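PDB 1TW9: glutathione S-transferase 2 from Heligmosomoides polygyrus, which probably catalyses the conjugation of glutathione to electrophilic substrates, as a sigma-class member of the glutathione transferase superfamily. Local coordinates for residues 18-23 and 192-197; 23-28 and 73-78; 4-9 and 27-32. One frame throughout, in Å; residues are numbered along the deposited sequence.

How the interactions relate
Helix 16-24 of the thioredoxin-like N-terminal domain ties the three contacts together. Interaction 1 sets one flank of it against helix 192-200 of the C-terminal domain; interaction 2 sets its C-terminal end against the end of helix 64-75, their centres about 9 Å apart and Ala-23 common to both. Arg-193 bridges them, its NH1 3.0 Å from Leu-24 O, a probable hydrogen bond. Interaction 3 pairs the strands before and after the helix, its centre about 13 Å from that of interaction 1 and about 14 Å from that of interaction 2. Arg-19 NE forms a salt bridge of 2.9 Å with Asp-31 OD1, linking interactions 1 and 3, while Gln-27 packs in both 2 and 3.

Interaction 1: residues 18-23 and 192-197. Unlike the reference sequence in segment 18-23: Val-21 (reference Ile).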
loop_
_atom_site.group_PDB
_atom_site.type_symbol
_atom_site.label_atom_id
_atom_site.label_comp_id
_atom_site.label_asym_id
_atom_site.label_seq_id
_atom_site.Cartn_x
_atom_site.Cartn_y
_atom_site.Cartn_z
ATOM N N ALA A 18 11.494 -2.987 6.664
ATOM C CA ALA A 18 11.339 -4.283 7.321
ATOM C C ALA A 18 12.464 -4.557 8.352
ATOM O O ALA A 18 12.212 -5.036 9.500
ATOM C CB ALA A 18 11.168 -5.341 6.314
ATOM N N ARG A 19 13.725 -4.349 7.936
ATOM C CA ARG A 19 14.883 -4.558 8.799
ATOM C C ARG A 19 14.791 -3.714 10.007
ATOM O O ARG A 19 15.136 -4.122 11.125
ATOM C CB ARG A 19 16.184 -4.278 8.036
ATOM C CG ARG A 19 16.413 -5.183 6.841
ATOM C CD ARG A 19 17.861 -4.993 6.380
ATOM N NE ARG A 19 18.144 -5.675 5.099
ATOM C CZ ARG A 19 18.262 -5.045 3.941
ATOM N NH1 ARG A 19 18.113 -3.721 3.869
ATOM N NH2 ARG A 19 18.588 -5.741 2.876
ATOM N N GLN A 20 14.299 -2.482 9.835
ATOM C CA GLN A 20 14.165 -1.620 10.987
ATOM C C GLN A 20 12.983 -2.005 11.944
ATOM O O GLN A 20 13.077 -1.796 13.139
ATOM C CB GLN A 20 14.139 -0.195 10.587
ATOM C CG GLN A 20 15.435 0.242 9.968
ATOM C CD GLN A 20 15.539 1.682 9.700
ATOM O OE1 GLN A 20 14.691 2.456 10.182
ATOM N NE2 GLN A 20 16.546 2.074 8.944
ATOM N N VAL A 21 11.910 -2.585 11.404
ATOM C CA VAL A 21 10.846 -3.132 12.249
ATOM C C VAL A 21 11.416 -4.260 13.105
ATOM O O VAL A 21 11.194 -4.338 14.282
ATOM C CB VAL A 21 9.647 -3.567 11.424
ATOM C CG1 VAL A 21 8.647 -4.286 12.286
ATOM C CG2 VAL A 21 8.976 -2.271 10.808
ATOM N N PHE A 22 12.144 -5.137 12.453
ATOM C CA PHE A 22 12.782 -6.228 13.178
ATOM C C PHE A 22 13.672 -5.692 14.292
ATOM O O PHE A 22 13.673 -6.185 15.419
ATOM C CB PHE A 22 13.646 -7.083 12.226
ATOM C CG PHE A 22 12.842 -8.158 11.412
ATOM C CD1 PHE A 22 11.937 -9.013 12.043
ATOM C CD2 PHE A 22 12.956 -8.225 10.033
ATOM C CE1 PHE A 22 11.258 -9.956 11.310
ATOM C CE2 PHE A 22 12.287 -9.191 9.322
ATOM C CZ PHE A 22 11.433 -10.045 9.951
ATOM N N ALA A 23 14.480 -4.675 13.962
ATOM C CA ALA A 23 15.412 -4.085 14.920
ATOM C C ALA A 23 14.615 -3.540 16.077
ATOM O O ALA A 23 14.967 -3.781 17.247
ATOM C CB ALA A 23 16.269 -2.976 14.284
ATOM N N PRO A 192 17.000 3.909 20.576
ATOM C CA PRO A 192 18.182 3.041 20.779
ATOM C C PRO A 192 18.331 1.840 19.809
ATOM O O PRO A 192 19.397 1.634 19.258
ATOM C CB PRO A 192 18.072 2.621 22.237
ATOM C CG PRO A 192 17.441 3.804 22.880
ATOM C CD PRO A 192 16.507 4.429 21.862
ATOM N N ARG A 193 17.288 1.031 19.632
ATOM C CA ARG A 193 17.403 -0.124 18.723
ATOM C C ARG A 193 17.597 0.242 17.259
ATOM O O ARG A 193 18.249 -0.503 16.473
ATOM C CB ARG A 193 16.169 -0.989 18.899
ATOM C CG ARG A 193 16.216 -1.768 20.181
ATOM C CD ARG A 193 14.926 -2.494 20.424
ATOM N NE ARG A 193 15.025 -3.330 21.584
ATOM C CZ ARG A 193 13.999 -4.037 22.075
ATOM N NH1 ARG A 193 12.787 -4.003 21.487
ATOM N NH2 ARG A 193 14.179 -4.793 23.149
ATOM N N ILE A 194 17.055 1.382 16.855
ATOM C CA ILE A 194 17.254 1.825 15.517
ATOM C C ILE A 194 18.672 2.431 15.329
ATOM O O ILE A 194 19.388 2.135 14.352
ATOM C CB ILE A 194 16.185 2.879 15.176
ATOM C CG1 ILE A 194 14.759 2.277 15.277
ATOM C CG2 ILE A 194 16.456 3.471 13.792
ATOM C CD1 ILE A 194 14.531 1.122 14.396
ATOM N N LYS A 195 19.096 3.223 16.293
ATOM C CA LYS A 195 20.457 3.759 16.296
ATOM C C LYS A 195 21.479 2.677 16.213
ATOM O O LYS A 195 22.406 2.770 15.439
ATOM C CB LYS A 195 20.687 4.517 17.601
ATOM C CG LYS A 195 22.009 5.288 17.725
ATOM C CD LYS A 195 22.075 6.036 19.070
ATOM C CE LYS A 195 23.479 6.597 19.358
ATOM N NZ LYS A 195 23.423 7.847 20.140
ATOM N N LYS A 196 21.268 1.635 17.009
ATOM C CA LYS A 196 22.184 0.473 17.009
ATOM C C LYS A 196 22.226 -0.207 15.647
ATOM O O LYS A 196 23.322 -0.563 15.121
ATOM C CB LYS A 196 21.723 -0.543 18.014
ATOM C CG LYS A 196 22.667 -1.721 18.153
ATOM C CD LYS A 196 21.951 -2.850 18.857
ATOM C CE LYS A 196 22.890 -3.839 19.573
ATOM N NZ LYS A 196 22.217 -5.164 19.793
ATOM N N TRP A 197 21.074 -0.360 15.031
ATOM C CA TRP A 197 21.003 -0.993 13.710
ATOM C C TRP A 197 21.720 -0.094 12.689
ATOM O O TRP A 197 22.476 -0.590 11.868
ATOM C CB TRP A 197 19.563 -1.249 13.258
ATOM C CG TRP A 197 19.459 -1.598 11.815
ATOM C CD1 TRP A 197 18.912 -0.851 10.862
ATOM C CD2 TRP A 197 19.994 -2.763 11.159
ATOM N NE1 TRP A 197 19.030 -1.454 9.635
ATOM C CE2 TRP A 197 19.689 -2.653 9.801
ATOM C CE3 TRP A 197 20.746 -3.873 11.571
ATOM C CZ2 TRP A 197 20.097 -3.591 8.855
ATOM C CZ3 TRP A 197 21.066 -4.813 10.611
ATOM C CH2 TRP A 197 20.799 -4.639 9.288
#
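Trp-197 lays its indole across the aliphatic parts of Arg-19, Gln-20 and Ala-23, all obliquely to the ring. Its far end meets Arg-19, where CD comes to 3.6 Å from Trp-197 CZ2; the guanidinium beyond is turned 29° from the indole plane. The pyrrole end meets Gln-20, whose CG sits 3.8 Å from Trp-197 CD1, the two side chains crossing at about a right angle. Trp-197 CB lies 3.9 Å from Ala-23 CB; from there CG, anti to the backbone N (chi1 167°), starts the indole toward Gln-20 and Arg-19. Ile-194 reaches in with its CD1 tip, 3.5 Å from Gln-20 O and 4.0 Å from Gln-20 CB. This is the interface between the two domains of the glutathione transferase fold: helix 16-24 of the thioredoxin-like domain against helix 192-200 of the all-helical one, the axes of the two short segments 9.2 Å apart at closest, their N-to-C directions 127° apart. The small Ala-23 allows its CA to come within 5.8 Å of Arg-193 CA, and the extended Arg-193 chain passes Ala-23 O, CD at 3.4 Å, before its NH1 bonds Leu-24 O. No hydrogen bond joins the segments directly. Glu-16 OE2 accepts from Trp-197 NE1 and Gln-20 NE2, and OE1 forms a salt bridge with Arg-19 NH1, which also bonds Gly-11 O; Glu-162 is a second partner of Gln-20 NE2.

Interaction 2: residues 23-28 and 73-78; sequences ALADQK and KTFGFA
Leu-24 presses its CD1 methyl onto the face of Phe-77, almost exactly over the middle: CD1 lies 3.6 Å from the ring centroid and only 7° off the normal, a CH-pi contact. The opposite face of the same ring is covered by Phe-75 O, displaced toward the rim, so the Phe-77 ring is sandwiched between a methyl and a backbone carbonyl. Ala-25 supplies the second bump. Its CB fits the angle between the two phenylalanines, standing over one face of Phe-75 while meeting Phe-77 edge-on, in the ring plane, 3.9 Å from CE1. On Phe-75 the methyl is off-centre toward the root of the ring, 3.5 Å from CG, and makes a second CH-pi contact with the centroid 3.9 Å away; Thr-74 CG2 lies over the centre of the other face. The contact joins two helix ends of the thioredoxin-like domain. Helix 16-24 finishes in a Schellman motif, Asp-26 taking positive phi, and helix 64-75 gives way to Gly-76, also at positive phi, where the lack of a side chain avoids a clash with the preceding carbonyl O. The turn at Gly-76 brings Phe-77 back beside Phe-75, making the hollow that Ala-25 enters. Farther out, Gln-27 crosses Phe-75 at about a right angle, its CG, anti to the backbone N (chi1 172°), 3.8 Å from Phe-75 CZ. Leu-24 also packs on Ile-194 of helix 192-200, and Ile-153 touches both Leu-24 and Phe-77.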
loop_
_atom_site.group_PDB
_atom_site.type_symbol
_atom_site.label_atom_id
_atom_site.label_comp_id
_atom_site.label_asym_id
_atom_site.label_seq_id
_atom_site.Cartn_x
_atom_site.Cartn_y
_atom_site.Cartn_z
ATOM N N ALA A 23 14.480 -4.675 13.962
ATOM C CA ALA A 23 15.412 -4.085 14.920
ATOM C C ALA A 23 14.615 -3.540 16.077
ATOM O O ALA A 23 14.967 -3.781 17.247
ATOM C CB ALA A 23 16.269 -2.976 14.284
ATOM N N LEU A 24 13.578 -2.752 15.774
ATOM C CA LEU A 24 12.739 -2.129 16.790
ATOM C C LEU A 24 12.105 -3.140 17.738
ATOM O O LEU A 24 11.877 -2.853 18.914
ATOM C CB LEU A 24 11.592 -1.385 16.111
ATOM C CG LEU A 24 11.372 0.070 16.333
ATOM C CD1 LEU A 24 9.938 0.361 16.002
ATOM C CD2 LEU A 24 11.920 0.696 17.638
ATOM N N ALA A 25 11.809 -4.323 17.219
ATOM C CA ALA A 25 11.152 -5.413 17.969
ATOM C C ALA A 25 12.153 -6.341 18.667
ATOM O O ALA A 25 11.730 -7.260 19.334
ATOM C CB ALA A 25 10.299 -6.199 17.060
ATOM N N ASP A 26 13.437 -6.144 18.417
ATOM C CA ASP A 26 14.517 -7.042 18.891
ATOM C C ASP A 26 14.227 -8.467 18.448
ATOM O O ASP A 26 14.419 -9.467 19.170
ATOM C CB ASP A 26 14.658 -6.902 20.391
ATOM C CG ASP A 26 15.823 -7.614 20.941
ATOM O OD1 ASP A 26 16.839 -7.674 20.250
ATOM O OD2 ASP A 26 15.813 -8.100 22.089
ATOM N N GLN A 27 13.857 -8.561 17.190
ATOM C CA GLN A 27 13.554 -9.852 16.628
ATOM C C GLN A 27 14.691 -10.293 15.708
ATOM O O GLN A 27 15.022 -9.604 14.739
ATOM C CB GLN A 27 12.228 -9.769 15.874
ATOM C CG GLN A 27 11.929 -11.057 15.089
ATOM C CD GLN A 27 11.655 -12.225 15.950
ATOM O OE1 GLN A 27 12.324 -13.283 15.821
ATOM N NE2 GLN A 27 10.664 -12.086 16.833
ATOM N N LYS A 28 15.199 -11.494 15.929
ATOM C CA LYS A 28 16.238 -12.031 15.085
ATOM C C LYS A 28 15.617 -12.536 13.775
ATOM O O LYS A 28 14.540 -13.108 13.773
ATOM C CB LYS A 28 16.991 -13.137 15.843
ATOM C CG LYS A 28 16.896 -14.501 15.277
ATOM C CD LYS A 28 17.632 -15.523 16.144
ATOM C CE LYS A 28 18.326 -16.718 15.400
ATOM N NZ LYS A 28 17.550 -18.016 15.538
ATOM N N LYS A 73 2.355 -4.953 12.635
ATOM C CA LYS A 73 1.202 -5.418 13.371
ATOM C C LYS A 73 1.608 -6.559 14.323
ATOM O O LYS A 73 1.038 -6.684 15.423
ATOM C CB LYS A 73 0.127 -5.831 12.431
ATOM C CG LYS A 73 -0.526 -4.638 11.781
ATOM C CD LYS A 73 -1.611 -4.991 10.697
ATOM C CE LYS A 73 -2.483 -3.814 10.210
ATOM N NZ LYS A 73 -3.479 -3.306 11.252
ATOM N N THR A 74 2.488 -7.409 13.852
ATOM C CA THR A 74 2.961 -8.505 14.663
ATOM C C THR A 74 3.538 -7.988 15.949
ATOM O O THR A 74 3.366 -8.564 17.046
ATOM C CB THR A 74 3.985 -9.326 13.878
ATOM O OG1 THR A 74 3.351 -9.949 12.774
ATOM C CG2 THR A 74 4.561 -10.466 14.679
ATOM N N PHE A 75 4.328 -6.916 15.833
ATOM C CA PHE A 75 5.190 -6.441 16.940
ATOM C C PHE A 75 4.685 -5.222 17.675
ATOM O O PHE A 75 5.288 -4.787 18.678
ATOM C CB PHE A 75 6.649 -6.248 16.432
ATOM C CG PHE A 75 7.260 -7.500 15.942
ATOM C CD1 PHE A 75 7.725 -7.609 14.663
ATOM C CD2 PHE A 75 7.313 -8.580 16.776
ATOM C CE1 PHE A 75 8.304 -8.807 14.249
ATOM C CE2 PHE A 75 7.859 -9.734 16.361
ATOM C CZ PHE A 75 8.278 -9.860 15.089
ATOM N N GLY A 76 3.595 -4.628 17.193
ATOM C CA GLY A 76 2.953 -3.535 17.922
ATOM C C GLY A 76 3.307 -2.126 17.440
ATOM O O GLY A 76 3.250 -1.193 18.234
ATOM N N PHE A 77 3.700 -1.989 16.168
ATOM C CA PHE A 77 4.200 -0.738 15.656
ATOM C C PHE A 77 3.281 -0.278 14.506
ATOM O O PHE A 77 3.758 0.337 13.523
ATOM C CB PHE A 77 5.636 -0.829 15.180
ATOM C CG PHE A 77 6.585 -1.371 16.289
ATOM C CD1 PHE A 77 7.285 -2.522 16.140
ATOM C CD2 PHE A 77 6.695 -0.664 17.437
ATOM C CE1 PHE A 77 8.090 -2.947 17.259
ATOM C CE2 PHE A 77 7.507 -1.088 18.450
ATOM C CZ PHE A 77 8.118 -2.236 18.329
ATOM N N ALA A 78 2.030 -0.656 14.585
ATOM C CA ALA A 78 1.037 -0.221 13.523
ATOM C C ALA A 78 -0.174 0.486 14.128
ATOM O O ALA A 78 -1.253 0.401 13.578
ATOM C CB ALA A 78 0.627 -1.344 12.732
#

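Interaction 3: residues 4-9 and 27-32; sequences YKLTYF and QKYEDV
Tyr-4 O accepts from Glu-30 N at 2.9 Å, the first of four backbone hydrogen bonds that pair strands 4-9 and 30-34 in parallel. Leu-6 gives both its N and its O to strand 30-34, bonding Glu-30 O and Val-32 N, each at 2.8 Å; Tyr-8 N follows on Val-32 O at 3.0 Å. A water extends the ladder past Tyr-4, accepting from Tyr-4 N and donating to Lys-28 O. Apolar contacts divide between the two faces of the sheet. Toward helix 16-24, Tyr-4 CB meets Tyr-29 CB at 3.7 Å, and Gln-27 crosses Tyr-4 at about a right angle, CG 3.8 Å from Tyr-4 CD2. Tyr-29 CG lies between backbone N and carbonyl carbon (chi1 67°), starting a ring that touches Leu-6 CB and stacks on Phe-22. On the other face Val-32 CG2 rests 3.9 Å from Lys-5 CG, and Thr-7 lies alongside Val-32. As for charge, Lys-5 and Glu-30 run side by side, but Lys-5 NZ stays 5.3 Å from Glu-30 OE2. These are the two parallel strands of the beta-alpha-beta crossover that opens the thioredoxin-like domain. Main-chain bonds thus carry the register, while the Lys-5 and Glu-30 charges may attract each other weakly without touching.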
loop_
_atom_site.group_PDB
_atom_site.type_symbol
_atom_site.label_atom_id
_atom_site.label_comp_id
_atom_site.label_asym_id
_atom_site.label_seq_id
_atom_site.Cartn_x
_atom_site.Cartn_y
_atom_site.Cartn_z
ATOM N N TYR A 4 12.084 -16.102 10.769
ATOM C CA TYR A 4 11.913 -15.034 9.776
ATOM C C TYR A 4 13.129 -14.973 8.869
ATOM O O TYR A 4 14.280 -15.035 9.341
ATOM C CB TYR A 4 11.790 -13.648 10.429
ATOM C CG TYR A 4 10.577 -13.495 11.289
ATOM C CD1 TYR A 4 9.355 -13.212 10.706
ATOM C CD2 TYR A 4 10.646 -13.589 12.628
ATOM C CE1 TYR A 4 8.187 -13.089 11.447
ATOM C CE2 TYR A 4 9.501 -13.466 13.422
ATOM C CZ TYR A 4 8.264 -13.202 12.815
ATOM O OH TYR A 4 7.120 -13.033 13.586
ATOM N N LYS A 5 12.890 -14.912 7.568
ATOM C CA LYS A 5 13.951 -14.732 6.627
ATOM C C LYS A 5 13.529 -13.606 5.731
ATOM O O LYS A 5 12.430 -13.630 5.171
ATOM C CB LYS A 5 14.169 -15.987 5.790
ATOM C CG LYS A 5 15.208 -15.796 4.676
ATOM C CD LYS A 5 15.580 -17.041 3.921
ATOM C CE LYS A 5 14.594 -17.618 2.987
ATOM N NZ LYS A 5 15.292 -18.837 2.298
ATOM N N LEU A 6 14.382 -12.619 5.578
ATOM C CA LEU A 6 14.104 -11.496 4.664
ATOM C C LEU A 6 15.134 -11.602 3.500
ATOM O O LEU A 6 16.341 -11.666 3.749
ATOM C CB LEU A 6 14.320 -10.185 5.362
ATOM C CG LEU A 6 13.923 -8.952 4.498
ATOM C CD1 LEU A 6 12.454 -8.836 4.154
ATOM C CD2 LEU A 6 14.462 -7.641 5.182
ATOM N N THR A 7 14.641 -11.651 2.260
ATOM C CA THR A 7 15.521 -11.750 1.081
ATOM C C THR A 7 15.357 -10.416 0.288
ATOM O O THR A 7 14.229 -9.977 -0.039
ATOM C CB THR A 7 15.129 -12.966 0.234
ATOM O OG1 THR A 7 15.387 -14.187 0.984
ATOM C CG2 THR A 7 16.035 -13.024 -0.968
ATOM N N TYR A 8 16.502 -9.811 -0.020
ATOM C CA TYR A 8 16.545 -8.550 -0.736
ATOM C C TYR A 8 17.941 -8.439 -1.356
ATOM O O TYR A 8 18.730 -9.337 -1.257
ATOM C CB TYR A 8 16.176 -7.374 0.174
ATOM C CG TYR A 8 16.027 -6.072 -0.570
ATOM C CD1 TYR A 8 15.107 -5.940 -1.594
ATOM C CD2 TYR A 8 16.822 -4.985 -0.273
ATOM C CE1 TYR A 8 14.994 -4.762 -2.281
ATOM C CE2 TYR A 8 16.735 -3.837 -0.957
ATOM C CZ TYR A 8 15.779 -3.719 -1.980
ATOM O OH TYR A 8 15.654 -2.538 -2.699
ATOM N N PHE A 9 18.223 -7.333 -2.025
ATOM C CA PHE A 9 19.540 -7.023 -2.478
ATOM C C PHE A 9 20.410 -6.490 -1.355
ATOM O O PHE A 9 19.920 -6.249 -0.221
ATOM C CB PHE A 9 19.436 -6.019 -3.608
ATOM C CG PHE A 9 18.767 -6.584 -4.815
ATOM C CD1 PHE A 9 19.344 -7.652 -5.485
ATOM C CD2 PHE A 9 17.587 -6.068 -5.287
ATOM C CE1 PHE A 9 18.744 -8.208 -6.590
ATOM C CE2 PHE A 9 17.007 -6.623 -6.432
ATOM C CZ PHE A 9 17.589 -7.686 -7.047
ATOM N N GLN A 27 13.857 -8.561 17.190
ATOM C CA GLN A 27 13.554 -9.852 16.628
ATOM C C GLN A 27 14.691 -10.293 15.708
ATOM O O GLN A 27 15.022 -9.604 14.739
ATOM C CB GLN A 27 12.228 -9.769 15.874
ATOM C CG GLN A 27 11.929 -11.057 15.089
ATOM C CD GLN A 27 11.655 -12.225 15.950
ATOM O OE1 GLN A 27 12.324 -13.283 15.821
ATOM N NE2 GLN A 27 10.664 -12.086 16.833
ATOM N N LYS A 28 15.199 -11.494 15.929
ATOM C CA LYS A 28 16.238 -12.031 15.085
ATOM C C LYS A 28 15.617 -12.536 13.775
ATOM O O LYS A 28 14.540 -13.108 13.773
ATOM C CB LYS A 28 16.991 -13.137 15.843
ATOM C CG LYS A 28 16.896 -14.501 15.277
ATOM C CD LYS A 28 17.632 -15.523 16.144
ATOM C CE LYS A 28 18.326 -16.718 15.400
ATOM N NZ LYS A 28 17.550 -18.016 15.538
ATOM N N TYR A 29 16.338 -12.379 12.688
ATOM C CA TYR A 29 15.884 -12.839 11.363
ATOM C C TYR A 29 17.090 -13.104 10.501
ATOM O O TYR A 29 18.164 -12.652 10.805
ATOM C CB TYR A 29 14.977 -11.807 10.713
ATOM C CG TYR A 29 15.692 -10.512 10.346
ATOM C CD1 TYR A 29 16.034 -9.565 11.350
ATOM C CD2 TYR A 29 16.003 -10.234 9.015
ATOM C CE1 TYR A 29 16.698 -8.366 11.038
ATOM C CE2 TYR A 29 16.678 -9.067 8.687
ATOM C CZ TYR A 29 17.063 -8.168 9.684
ATOM O OH TYR A 29 17.733 -7.032 9.336
ATOM N N GLU A 30 16.909 -13.866 9.429
ATOM C CA GLU A 30 17.957 -14.133 8.492
ATOM C C GLU A 30 17.920 -13.021 7.436
ATOM O O GLU A 30 16.925 -12.886 6.738
ATOM C CB GLU A 30 17.683 -15.497 7.890
ATOM C CG GLU A 30 18.835 -16.135 7.219
ATOM C CD GLU A 30 18.503 -17.533 6.670
ATOM O OE1 GLU A 30 19.298 -17.983 5.841
ATOM O OE2 GLU A 30 17.474 -18.154 7.065
ATOM N N ASP A 31 18.973 -12.204 7.367
ATOM C CA ASP A 31 19.037 -11.051 6.474
ATOM C C ASP A 31 19.821 -11.517 5.232
ATOM O O ASP A 31 21.065 -11.533 5.208
ATOM C CB ASP A 31 19.744 -9.881 7.158
ATOM C CG ASP A 31 19.643 -8.585 6.395
ATOM O OD1 ASP A 31 18.672 -8.452 5.622
ATOM O OD2 ASP A 31 20.501 -7.648 6.569
ATOM N N VAL A 32 19.070 -11.961 4.236
ATOM C CA VAL A 32 19.643 -12.500 2.986
ATOM C C VAL A 32 19.786 -11.399 1.935
ATOM O O VAL A 32 18.819 -10.754 1.558
ATOM C CB VAL A 32 18.843 -13.706 2.430
ATOM C CG1 VAL A 32 19.463 -14.198 1.150
ATOM C CG2 VAL A 32 18.765 -14.831 3.535
HETATM O O HOH W 1 14.094 -15.747 12.845
#